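PDB 4EIE: cytochrome c6 from Synechococcus sp., which probably carries electrons as a small c-type cytochrome, using a heme c that is covalently attached to the polypeptide. Local coordinates for residues Gly16-Gly21 / Gly56-Tyr61; Asn39-Thr42 / Ala46-Asn49; Asn49-Gly54 / Glu68-Val73. All coordinates share one frame; numbering follows the deposited sequence.

Contact 1: residues Gly16-Gly21 / Gly56-Tyr61. With HEC (heme c), chain B.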
loop_
_atom_site.group_PDB
_atom_site.type_symbol
_atom_site.label_atom_id
_atom_site.label_comp_id
_atom_site.label_asym_id
_atom_site.label_seq_id
_atom_site.Cartn_x
_atom_site.Cartn_y
_atom_site.Cartn_z
ATOM N N GLY A 16 -9.935 3.335 2.199
ATOM C CA GLY A 16 -10.719 3.304 3.397
ATOM C C GLY A 16 -9.866 3.469 4.640
ATOM O O GLY A 16 -10.301 4.069 5.620
ATOM N N CYS A 17 -8.639 2.927 4.621
ATOM C CA CYS A 17 -7.746 3.036 5.755
ATOM C C CYS A 17 -6.561 3.942 5.516
ATOM O O CYS A 17 -5.960 4.410 6.489
ATOM C CB CYS A 17 -7.211 1.658 6.119
ATOM S SG CYS A 17 -8.609 0.588 6.562
ATOM N N HIS A 18 -6.203 4.158 4.256
ATOM C CA HIS A 18 -4.957 4.799 3.899
ATOM C C HIS A 18 -5.173 6.047 3.015
ATOM O O HIS A 18 -4.285 6.421 2.247
ATOM C CB HIS A 18 -4.001 3.873 3.165
ATOM C CG HIS A 18 -3.558 2.669 3.950
ATOM N ND1 HIS A 18 -2.795 2.717 5.086
ATOM C CD2 HIS A 18 -3.678 1.351 3.653
ATOM C CE1 HIS A 18 -2.456 1.466 5.435
ATOM N NE2 HIS A 18 -2.959 0.609 4.585
ATOM N N LEU A 19 -6.333 6.705 3.130
ATOM C CA LEU A 19 -6.566 7.910 2.344
ATOM C C LEU A 19 -5.385 8.868 2.537
ATOM O O LEU A 19 -4.932 9.101 3.673
ATOM C CB LEU A 19 -7.853 8.562 2.801
ATOM C CG LEU A 19 -8.368 9.662 1.878
ATOM C CD1 LEU A 19 -8.878 9.080 0.565
ATOM C CD2 LEU A 19 -9.461 10.479 2.595
ATOM N N ASN A 20 -4.905 9.440 1.423
ATOM C CA ASN A 20 -3.810 10.406 1.476
ATOM C C ASN A 20 -2.560 9.883 2.122
ATOM O O ASN A 20 -1.718 10.635 2.607
ATOM C CB ASN A 20 -4.252 11.734 2.095
ATOM C CG ASN A 20 -5.368 12.366 1.335
ATOM O OD1 ASN A 20 -5.346 12.433 0.088
ATOM N ND2 ASN A 20 -6.363 12.874 2.057
ATOM N N GLY A 21 -2.385 8.575 2.071
ATOM C CA GLY A 21 -1.190 7.975 2.661
ATOM C C GLY A 21 -1.193 7.775 4.127
ATOM O O GLY A 21 -0.170 7.419 4.692
ATOM N N GLY A 56 -1.449 -8.620 10.307
ATOM C CA GLY A 56 -2.130 -8.095 11.475
ATOM C C GLY A 56 -3.548 -7.777 11.062
ATOM O O GLY A 56 -4.274 -8.628 10.505
ATOM N N ASN A 57 -3.982 -6.541 11.354
ATOM C CA ASN A 57 -5.326 -6.147 11.059
ATOM C C ASN A 57 -5.562 -5.752 9.604
ATOM O O ASN A 57 -6.687 -5.421 9.269
ATOM C CB ASN A 57 -5.775 -5.067 12.041
ATOM C CG ASN A 57 -5.899 -5.596 13.442
ATOM O OD1 ASN A 57 -6.419 -6.695 13.648
ATOM N ND2 ASN A 57 -5.386 -4.834 14.396
ATOM N N MET A 58 -4.508 -5.741 8.773
ATOM C CA MET A 58 -4.685 -5.548 7.340
ATOM C C MET A 58 -4.931 -6.884 6.681
ATOM O O MET A 58 -4.160 -7.839 6.838
ATOM C CB MET A 58 -3.464 -4.881 6.726
ATOM C CG MET A 58 -3.643 -4.613 5.239
ATOM S SD MET A 58 -2.252 -3.664 4.595
ATOM C CE MET A 58 -2.213 -4.288 2.896
ATOM N N SER A 59 -5.993 -6.947 5.891
ATOM C CA SER A 59 -6.344 -8.165 5.174
ATOM C C SER A 59 -5.277 -8.525 4.150
ATOM O O SER A 59 -4.559 -7.689 3.622
ATOM C CB SER A 59 -7.618 -7.910 4.339
ATOM O OG SER A 59 -8.753 -7.774 5.167
ATOM N N ALA A 60 -5.267 -9.799 3.813
ATOM C CA ALA A 60 -4.611 -10.291 2.583
ATOM C C ALA A 60 -5.443 -9.916 1.375
ATOM O O ALA A 60 -6.669 -10.011 1.398
ATOM C CB ALA A 60 -4.481 -11.793 2.678
ATOM N N TYR A 61 -4.777 -9.514 0.311
ATOM C CA TYR A 61 -5.442 -9.228 -0.955
ATOM C C TYR A 61 -5.091 -10.231 -2.028
ATOM O O TYR A 61 -5.605 -10.111 -3.151
ATOM C CB TYR A 61 -5.178 -7.790 -1.439
ATOM C CG TYR A 61 -5.812 -6.778 -0.515
ATOM C CD1 TYR A 61 -5.206 -6.398 0.669
ATOM C CD2 TYR A 61 -7.068 -6.255 -0.800
ATOM C CE1 TYR A 61 -5.829 -5.546 1.558
ATOM C CE2 TYR A 61 -7.710 -5.413 0.093
ATOM C CZ TYR A 61 -7.103 -5.072 1.255
ATOM O OH TYR A 61 -7.714 -4.263 2.201
HETATM FE FE HEC B . -2.698 -1.367 4.561
HETATM C CHA HEC B . -0.018 -1.393 6.614
HETATM C CHB HEC B . -0.649 -0.929 1.872
HETATM C CHC HEC B . -5.355 -1.715 2.462
HETATM C CHD HEC B . -4.759 -1.401 7.231
HETATM N NA HEC B . -0.750 -1.134 4.321
HETATM C C1A HEC B . 0.220 -1.127 5.297
HETATM C C2A HEC B . 1.511 -0.887 4.733
HETATM C C3A HEC B . 1.338 -0.770 3.385
HETATM C C4A HEC B . -0.062 -0.950 3.135
HETATM C CMA HEC B . 2.377 -0.550 2.321
HETATM C CAA HEC B . 2.797 -0.754 5.512
HETATM C CBA HEC B . 2.944 0.659 6.067
HETATM C CGA HEC B . 4.105 0.859 6.995
HETATM O O1A HEC B . 4.723 -0.095 7.471
HETATM O O2A HEC B . 4.421 2.053 7.357
HETATM N NB HEC B . -2.958 -1.368 2.582
HETATM C C1B HEC B . -2.001 -1.157 1.638
HETATM C C2B HEC B . -2.570 -1.230 0.304
HETATM C C3B HEC B . -3.865 -1.547 0.470
HETATM C C4B HEC B . -4.105 -1.595 1.903
HETATM C CMB HEC B . -1.833 -0.959 -0.956
HETATM C CAB HEC B . -4.971 -1.780 -0.566
HETATM C CBB HEC B . -4.728 -2.948 -1.444
HETATM N NC HEC B . -4.666 -1.536 4.825
HETATM C C1C HEC B . -5.604 -1.568 3.843
HETATM C C2C HEC B . -6.919 -1.423 4.399
HETATM C C3C HEC B . -6.765 -1.310 5.723
HETATM C C4C HEC B . -5.345 -1.407 6.002
HETATM C CMC HEC B . -8.172 -1.266 3.553
HETATM C CAC HEC B . -7.815 -1.064 6.801
HETATM C CBC HEC B . -8.876 -2.061 6.839
HETATM N ND HEC B . -2.446 -1.410 6.526
HETATM C C1D HEC B . -3.412 -1.509 7.507
HETATM C C2D HEC B . -2.870 -1.756 8.778
HETATM C C3D HEC B . -1.496 -1.828 8.597
HETATM C C4D HEC B . -1.257 -1.564 7.222
HETATM C CMD HEC B . -3.629 -1.962 10.055
HETATM C CAD HEC B . -0.464 -2.162 9.638
HETATM C CBD HEC B . -0.095 -3.639 9.553
HETATM C CGD HEC B . 0.833 -3.972 10.696
HETATM O O1D HEC B . 0.400 -4.417 11.755
HETATM O O2D HEC B . 2.008 -3.686 10.619
#
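The axial histidine–methionine pair of a heme c site is formed by H18 and M58, which bind the iron from opposite faces of the porphyrin. H18 NE2 lies 2.0 Å from the heme iron, and M58 SD lies 2.3 Å from it. The N–Fe–S angle of about 176° makes the axis nearly straight. NE2 and SD are 4.3 Å apart, and SD sits almost in the plane of the imidazole, at its edge. On the far side of that ring, ND1 is hydrogen-bonded to the backbone O of G22, which limits rotation of the imidazole about the Fe–N bond. The spacing of C14, C17 and H18 is that of the CXXCH motif of c-type cytochromes. Here C17 SG is joined to the vinyl-derived heme CAC by a 1.8 Å thioether bond, and C14 supplies the other covalent link. M58 reaches in from a loop: CG is anti to the backbone N (chi1 -178°), and the chain stays extended through chi2 before bending at chi3. This bend puts CE over the pyrrole on the NB side, with CE 3.0 Å from heme NB. On the same side of the heme, Y61 holds one ring face over heme CBB, which stands 3.9 Å above the ring centre, while Y61 OH approaches heme CMC at 3.3 Å.

Contact 2: residues Asn39-Thr42 / Ala46-Asn49. With HEC (heme c), chain B.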
loop_
_atom_site.group_PDB
_atom_site.type_symbol
_atom_site.label_atom_id
_atom_site.label_comp_id
_atom_site.label_asym_id
_atom_site.label_seq_id
_atom_site.Cartn_x
_atom_site.Cartn_y
_atom_site.Cartn_z
ATOM N N ASN A 39 10.204 0.964 7.840
ATOM C CA ASN A 39 9.752 -0.411 7.723
ATOM C C ASN A 39 10.228 -1.117 6.468
ATOM O O ASN A 39 9.930 -2.268 6.267
ATOM C CB ASN A 39 8.245 -0.458 7.938
ATOM C CG ASN A 39 7.844 -0.160 9.327
ATOM O OD1 ASN A 39 7.965 -1.030 10.206
ATOM N ND2 ASN A 39 7.299 1.012 9.546
ATOM N N GLY A 40 10.986 -0.433 5.628
ATOM C CA GLY A 40 11.571 -1.056 4.451
ATOM C C GLY A 40 10.660 -1.221 3.280
ATOM O O GLY A 40 10.989 -1.967 2.327
ATOM N N TYR A 41 9.511 -0.544 3.253
ATOM C CA TYR A 41 8.603 -0.603 2.105
ATOM C C TYR A 41 9.039 0.441 1.093
ATOM O O TYR A 41 8.414 1.471 0.851
ATOM C CB TYR A 41 7.163 -0.343 2.584
ATOM C CG TYR A 41 6.656 -1.464 3.434
ATOM C CD1 TYR A 41 6.375 -2.691 2.862
ATOM C CD2 TYR A 41 6.483 -1.355 4.809
ATOM C CE1 TYR A 41 5.927 -3.751 3.614
ATOM C CE2 TYR A 41 6.085 -2.428 5.565
ATOM C CZ TYR A 41 5.834 -3.629 4.969
ATOM O OH TYR A 41 5.437 -4.697 5.727
ATOM N N THR A 42 10.153 0.107 0.440
ATOM C CA THR A 42 10.893 0.994 -0.435
ATOM C C THR A 42 11.153 0.324 -1.797
ATOM O O THR A 42 11.951 0.816 -2.591
ATOM C CB THR A 42 12.188 1.425 0.209
ATOM O OG1 THR A 42 12.944 0.235 0.467
ATOM C CG2 THR A 42 11.980 2.198 1.467
ATOM N N ALA A 46 8.508 -5.344 -1.948
ATOM C CA ALA A 46 8.200 -5.328 -0.529
ATOM C C ALA A 46 6.733 -5.000 -0.308
ATOM O O ALA A 46 6.057 -5.608 0.527
ATOM C CB ALA A 46 9.097 -4.316 0.178
ATOM N N ILE A 47 6.243 -4.004 -1.016
ATOM C CA ILE A 47 4.856 -3.613 -0.888
ATOM C C ILE A 47 3.898 -4.681 -1.383
ATOM O O ILE A 47 2.928 -5.013 -0.723
ATOM C CB ILE A 47 4.622 -2.247 -1.578
ATOM C CG1 ILE A 47 5.418 -1.146 -0.892
ATOM C CG2 ILE A 47 3.135 -1.880 -1.602
ATOM C CD1 ILE A 47 5.631 0.091 -1.735
ATOM N N ALA A 48 4.219 -5.253 -2.552
ATOM C CA ALA A 48 3.381 -6.291 -3.122
ATOM C C ALA A 48 3.306 -7.491 -2.206
ATOM O O ALA A 48 2.252 -8.100 -2.075
ATOM C CB ALA A 48 3.908 -6.707 -4.505
ATOM N N ASN A 49 4.411 -7.845 -1.550
ATOM C CA ASN A 49 4.364 -9.001 -0.638
ATOM C C ASN A 49 3.386 -8.752 0.481
ATOM O O ASN A 49 2.623 -9.652 0.864
ATOM C CB ASN A 49 5.747 -9.297 -0.087
ATOM C CG ASN A 49 6.669 -9.959 -1.107
ATOM O OD1 ASN A 49 6.218 -10.478 -2.098
ATOM N ND2 ASN A 49 7.959 -9.943 -0.807
HETATM FE FE HEC B . -2.698 -1.367 4.561
HETATM C CHA HEC B . -0.018 -1.393 6.614
HETATM C CHB HEC B . -0.649 -0.929 1.872
HETATM C CHC HEC B . -5.355 -1.715 2.462
HETATM C CHD HEC B . -4.759 -1.401 7.231
HETATM N NA HEC B . -0.750 -1.134 4.321
HETATM C C1A HEC B . 0.220 -1.127 5.297
HETATM C C2A HEC B . 1.511 -0.887 4.733
HETATM C C3A HEC B . 1.338 -0.770 3.385
HETATM C C4A HEC B . -0.062 -0.950 3.135
HETATM C CMA HEC B . 2.377 -0.550 2.321
HETATM C CAA HEC B . 2.797 -0.754 5.512
HETATM C CBA HEC B . 2.944 0.659 6.067
HETATM C CGA HEC B . 4.105 0.859 6.995
HETATM O O1A HEC B . 4.723 -0.095 7.471
HETATM O O2A HEC B . 4.421 2.053 7.357
HETATM N NB HEC B . -2.958 -1.368 2.582
HETATM C C1B HEC B . -2.001 -1.157 1.638
HETATM C C2B HEC B . -2.570 -1.230 0.304
HETATM C C3B HEC B . -3.865 -1.547 0.470
HETATM C C4B HEC B . -4.105 -1.595 1.903
HETATM C CMB HEC B . -1.833 -0.959 -0.956
HETATM C CAB HEC B . -4.971 -1.780 -0.566
HETATM C CBB HEC B . -4.728 -2.948 -1.444
HETATM N NC HEC B . -4.666 -1.536 4.825
HETATM C C1C HEC B . -5.604 -1.568 3.843
HETATM C C2C HEC B . -6.919 -1.423 4.399
HETATM C C3C HEC B . -6.765 -1.310 5.723
HETATM C C4C HEC B . -5.345 -1.407 6.002
HETATM C CMC HEC B . -8.172 -1.266 3.553
HETATM C CAC HEC B . -7.815 -1.064 6.801
HETATM C CBC HEC B . -8.876 -2.061 6.839
HETATM N ND HEC B . -2.446 -1.410 6.526
HETATM C C1D HEC B . -3.412 -1.509 7.507
HETATM C C2D HEC B . -2.870 -1.756 8.778
HETATM C C3D HEC B . -1.496 -1.828 8.597
HETATM C C4D HEC B . -1.257 -1.564 7.222
HETATM C CMD HEC B . -3.629 -1.962 10.055
HETATM C CAD HEC B . -0.464 -2.162 9.638
HETATM C CBD HEC B . -0.095 -3.639 9.553
HETATM C CGD HEC B . 0.833 -3.972 10.696
HETATM O O1D HEC B . 0.400 -4.417 11.755
HETATM O O2D HEC B . 2.008 -3.686 10.619
#
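Y41 presents the edge of its ring to a helix carbonyl, with A46 O near the ring plane and almost evenly placed against two ring carbons: 3.6 Å from Y41 CE1 and 3.7 Å from Y41 CD1. The chain reaches this position by a sharp change of direction. Helix 33-39 ends in a Schellman motif with G40 at positive phi, and Y41 is then the centre of an inverse gamma turn (phi -86°, psi 73°), closed by a weak bond from T42 N to G40 O. Residues 39-42 thereby fold back on the first turn of helix 44-53. Y41 CG lies beside the backbone N, anti to the carbonyl carbon (chi1 -68°), which carries the ring to the A46 carbonyl. A46 CB packs against G40 O at 3.7 Å. Next to it, the CG1 branch of I47 lies 4.0 Å from Y41 CB, giving the base of the aromatic side chain an apolar support. The heme meets the other side of the ring: CAA lies over one face, and O1A comes obliquely, above the plane, to 3.3 Å from Y41 CE2. N39 is also close to this propionate, its amide held by K29 and A35. Both Y41 and N39 were modelled in two conformers, of which this is one. A46 O would face the slightly positive hydrogens on CD1 and CE1, a weak electrostatic preference added to apolar packing.

Contact 3: residues Asn49-Gly54 / Glu68-Val73. With HEC (heme c), chain B.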
loop_
_atom_site.group_PDB
_atom_site.type_symbol
_atom_site.label_atom_id
_atom_site.label_comp_id
_atom_site.label_asym_id
_atom_site.label_seq_id
_atom_site.Cartn_x
_atom_site.Cartn_y
_atom_site.Cartn_z
ATOM N N ASN A 49 4.411 -7.845 -1.550
ATOM C CA ASN A 49 4.364 -9.001 -0.638
ATOM C C ASN A 49 3.386 -8.752 0.481
ATOM O O ASN A 49 2.623 -9.652 0.864
ATOM C CB ASN A 49 5.747 -9.297 -0.087
ATOM C CG ASN A 49 6.669 -9.959 -1.107
ATOM O OD1 ASN A 49 6.218 -10.478 -2.098
ATOM N ND2 ASN A 49 7.959 -9.943 -0.807
ATOM N N LEU A 50 3.392 -7.561 1.065
ATOM C CA LEU A 50 2.466 -7.207 2.140
ATOM C C LEU A 50 1.036 -7.203 1.628
ATOM O O LEU A 50 0.136 -7.729 2.271
ATOM C CB LEU A 50 2.811 -5.888 2.728
ATOM C CG LEU A 50 1.832 -5.354 3.781
ATOM C CD1 LEU A 50 1.607 -6.299 4.938
ATOM C CD2 LEU A 50 2.228 -4.004 4.249
ATOM N N VAL A 51 0.787 -6.567 0.486
ATOM C CA VAL A 51 -0.580 -6.515 -0.025
ATOM C C VAL A 51 -1.089 -7.904 -0.260
ATOM O O VAL A 51 -2.250 -8.212 0.003
ATOM C CB VAL A 51 -0.597 -5.665 -1.308
ATOM C CG1 VAL A 51 -1.924 -5.771 -1.997
ATOM C CG2 VAL A 51 -0.331 -4.175 -0.956
ATOM N N THR A 52 -0.257 -8.792 -0.815
ATOM C CA THR A 52 -0.686 -10.137 -1.149
ATOM C C THR A 52 -1.060 -10.923 0.124
ATOM O O THR A 52 -2.100 -11.585 0.174
ATOM C CB THR A 52 0.408 -10.846 -1.936
ATOM O OG1 THR A 52 0.717 -10.094 -3.095
ATOM C CG2 THR A 52 -0.034 -12.215 -2.374
ATOM N N GLN A 53 -0.161 -10.887 1.115
ATOM C CA GLN A 53 -0.285 -11.742 2.273
ATOM C C GLN A 53 -1.084 -11.167 3.438
ATOM O O GLN A 53 -1.564 -11.922 4.278
ATOM C CB GLN A 53 1.051 -12.213 2.739
ATOM C CG GLN A 53 0.978 -13.193 3.855
ATOM C CD GLN A 53 2.265 -13.814 4.192
ATOM O OE1 GLN A 53 3.285 -13.470 3.621
ATOM N NE2 GLN A 53 2.224 -14.722 5.115
ATOM N N GLY A 54 -1.198 -9.853 3.484
ATOM C CA GLY A 54 -1.778 -9.190 4.645
ATOM C C GLY A 54 -0.837 -9.204 5.837
ATOM O O GLY A 54 0.218 -9.838 5.813
ATOM N N GLU A 68 -1.512 -8.684 -11.288
ATOM C CA GLU A 68 -1.276 -7.463 -12.020
ATOM C C GLU A 68 -1.807 -6.275 -11.265
ATOM O O GLU A 68 -1.157 -5.237 -11.211
ATOM C CB GLU A 68 -1.856 -7.517 -13.431
ATOM C CG GLU A 68 -1.657 -6.298 -14.296
ATOM C CD GLU A 68 -2.556 -5.108 -14.008
ATOM O OE1 GLU A 68 -3.716 -5.239 -13.537
ATOM O OE2 GLU A 68 -2.097 -3.978 -14.336
ATOM N N GLU A 69 -2.976 -6.401 -10.659
ATOM C CA GLU A 69 -3.548 -5.312 -9.867
ATOM C C GLU A 69 -2.651 -5.023 -8.654
ATOM O O GLU A 69 -2.450 -3.874 -8.291
ATOM C CB GLU A 69 -4.939 -5.658 -9.382
ATOM C CG GLU A 69 -5.998 -5.554 -10.482
ATOM C CD GLU A 69 -7.356 -6.080 -10.030
ATOM O OE1 GLU A 69 -7.444 -7.194 -9.483
ATOM O OE2 GLU A 69 -8.369 -5.367 -10.249
ATOM N N ILE A 70 -2.164 -6.061 -8.003
ATOM C CA ILE A 70 -1.275 -5.895 -6.858
ATOM C C ILE A 70 0.012 -5.172 -7.262
ATOM O O ILE A 70 0.458 -4.264 -6.583
ATOM C CB ILE A 70 -1.045 -7.215 -6.139
ATOM C CG1 ILE A 70 -2.335 -7.724 -5.516
ATOM C CG2 ILE A 70 0.083 -7.067 -5.123
ATOM C CD1 ILE A 70 -2.285 -9.122 -4.940
ATOM N N GLN A 71 0.564 -5.537 -8.410
ATOM C CA GLN A 71 1.738 -4.817 -8.890
ATOM C C GLN A 71 1.417 -3.363 -9.140
ATOM O O GLN A 71 2.222 -2.498 -8.781
ATOM C CB GLN A 71 2.319 -5.455 -10.159
ATOM C CG GLN A 71 2.914 -6.800 -9.967
ATOM C CD GLN A 71 4.140 -6.803 -9.110
ATOM O OE1 GLN A 71 4.175 -7.476 -8.067
ATOM N NE2 GLN A 71 5.117 -6.026 -9.480
ATOM N N ALA A 72 0.282 -3.086 -9.784
ATOM C CA ALA A 72 -0.018 -1.731 -10.115
ATOM C C ALA A 72 -0.229 -0.856 -8.867
ATOM O O ALA A 72 0.275 0.256 -8.788
ATOM C CB ALA A 72 -1.246 -1.656 -11.014
ATOM N N VAL A 73 -0.991 -1.358 -7.904
ATOM C CA VAL A 73 -1.236 -0.557 -6.705
ATOM C C VAL A 73 0.077 -0.408 -5.897
ATOM O O VAL A 73 0.291 0.610 -5.253
ATOM C CB VAL A 73 -2.393 -1.098 -5.880
ATOM C CG1 VAL A 73 -2.061 -2.385 -5.098
ATOM C CG2 VAL A 73 -2.898 -0.022 -4.929
HETATM FE FE HEC B . -2.698 -1.367 4.561
HETATM C CHA HEC B . -0.018 -1.393 6.614
HETATM C CHB HEC B . -0.649 -0.929 1.872
HETATM C CHC HEC B . -5.355 -1.715 2.462
HETATM C CHD HEC B . -4.759 -1.401 7.231
HETATM N NA HEC B . -0.750 -1.134 4.321
HETATM C C1A HEC B . 0.220 -1.127 5.297
HETATM C C2A HEC B . 1.511 -0.887 4.733
HETATM C C3A HEC B . 1.338 -0.770 3.385
HETATM C C4A HEC B . -0.062 -0.950 3.135
HETATM C CMA HEC B . 2.377 -0.550 2.321
HETATM C CAA HEC B . 2.797 -0.754 5.512
HETATM C CBA HEC B . 2.944 0.659 6.067
HETATM C CGA HEC B . 4.105 0.859 6.995
HETATM O O1A HEC B . 4.723 -0.095 7.471
HETATM O O2A HEC B . 4.421 2.053 7.357
HETATM N NB HEC B . -2.958 -1.368 2.582
HETATM C C1B HEC B . -2.001 -1.157 1.638
HETATM C C2B HEC B . -2.570 -1.230 0.304
HETATM C C3B HEC B . -3.865 -1.547 0.470
HETATM C C4B HEC B . -4.105 -1.595 1.903
HETATM C CMB HEC B . -1.833 -0.959 -0.956
HETATM C CAB HEC B . -4.971 -1.780 -0.566
HETATM C CBB HEC B . -4.728 -2.948 -1.444
HETATM N NC HEC B . -4.666 -1.536 4.825
HETATM C C1C HEC B . -5.604 -1.568 3.843
HETATM C C2C HEC B . -6.919 -1.423 4.399
HETATM C C3C HEC B . -6.765 -1.310 5.723
HETATM C C4C HEC B . -5.345 -1.407 6.002
HETATM C CMC HEC B . -8.172 -1.266 3.553
HETATM C CAC HEC B . -7.815 -1.064 6.801
HETATM C CBC HEC B . -8.876 -2.061 6.839
HETATM N ND HEC B . -2.446 -1.410 6.526
HETATM C C1D HEC B . -3.412 -1.509 7.507
HETATM C C2D HEC B . -2.870 -1.756 8.778
HETATM C C3D HEC B . -1.496 -1.828 8.597
HETATM C C4D HEC B . -1.257 -1.564 7.222
HETATM C CMD HEC B . -3.629 -1.962 10.055
HETATM C CAD HEC B . -0.464 -2.162 9.638
HETATM C CBD HEC B . -0.095 -3.639 9.553
HETATM C CGD HEC B . 0.833 -3.972 10.696
HETATM O O1D HEC B . 0.400 -4.417 11.755
HETATM O O2D HEC B . 2.008 -3.686 10.619
#
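I70 has the largest single share of the buried surface, followed by V51 and T52, one turn of helix 44-53 facing one turn of helix 67-82. The nearest CA atoms across the segments are those of V51 and I70, 6.9 Å apart. I70 CG2 touches both partners, at 3.9 Å from V51 CG1 and 3.7 Å from T52 OG1. The V51 and I70 side chains run past each other in opposite senses, whereas those of T52 and I70 cross at about a right angle. With chi1 at 170°, V51 sets its CG1 methyl anti to the backbone N and against I70. Its CG2 is 3.5 Å from heme CMB, so V51 touches both I70 and the cofactor. T52 OG1 also approaches I70 CD1 at 3.7 Å, a contact with an apolar methyl. The T52 hydroxyl itself hydrogen-bonds A48 O, one turn back in helix 44-53. Next to V51, L50 turns to the porphyrin and brings CD2 within 3.2 Å of heme C2A, so successive residues of this helix face the cofactor. G54, with positive phi, is the first residue beyond helix 44-53. Outside the pair, I70 also packs on A48 and on L65 of the preceding loop, while E69 and V73 reach I9 of helix 5-13, so helix 67-82 packs against both helix 5-13 and helix 44-53.

All three contacts touch the same heme, in different ways: contact 1 provides its axial ligands, while contacts 2 and 3 pack beside its propionate and its pyrrole rings. Contact 2 is nested in the loop closed by contact 1; their centres are about 14 Å apart, and their nearest atoms about 6 Å. Contact 3 connects to both. Toward contact 1, centres about 12 Å apart, V51 O accepts a probable hydrogen bond from Y61 N at 2.9 Å, tying the methionine loop to helix 44-53. Toward contact 2, with centres about 10 Å apart and N49 shared, L50 CD2 lies 3.6 Å from Y41 OH. Helix 44-53 therefore links the propionate region to the M58 side.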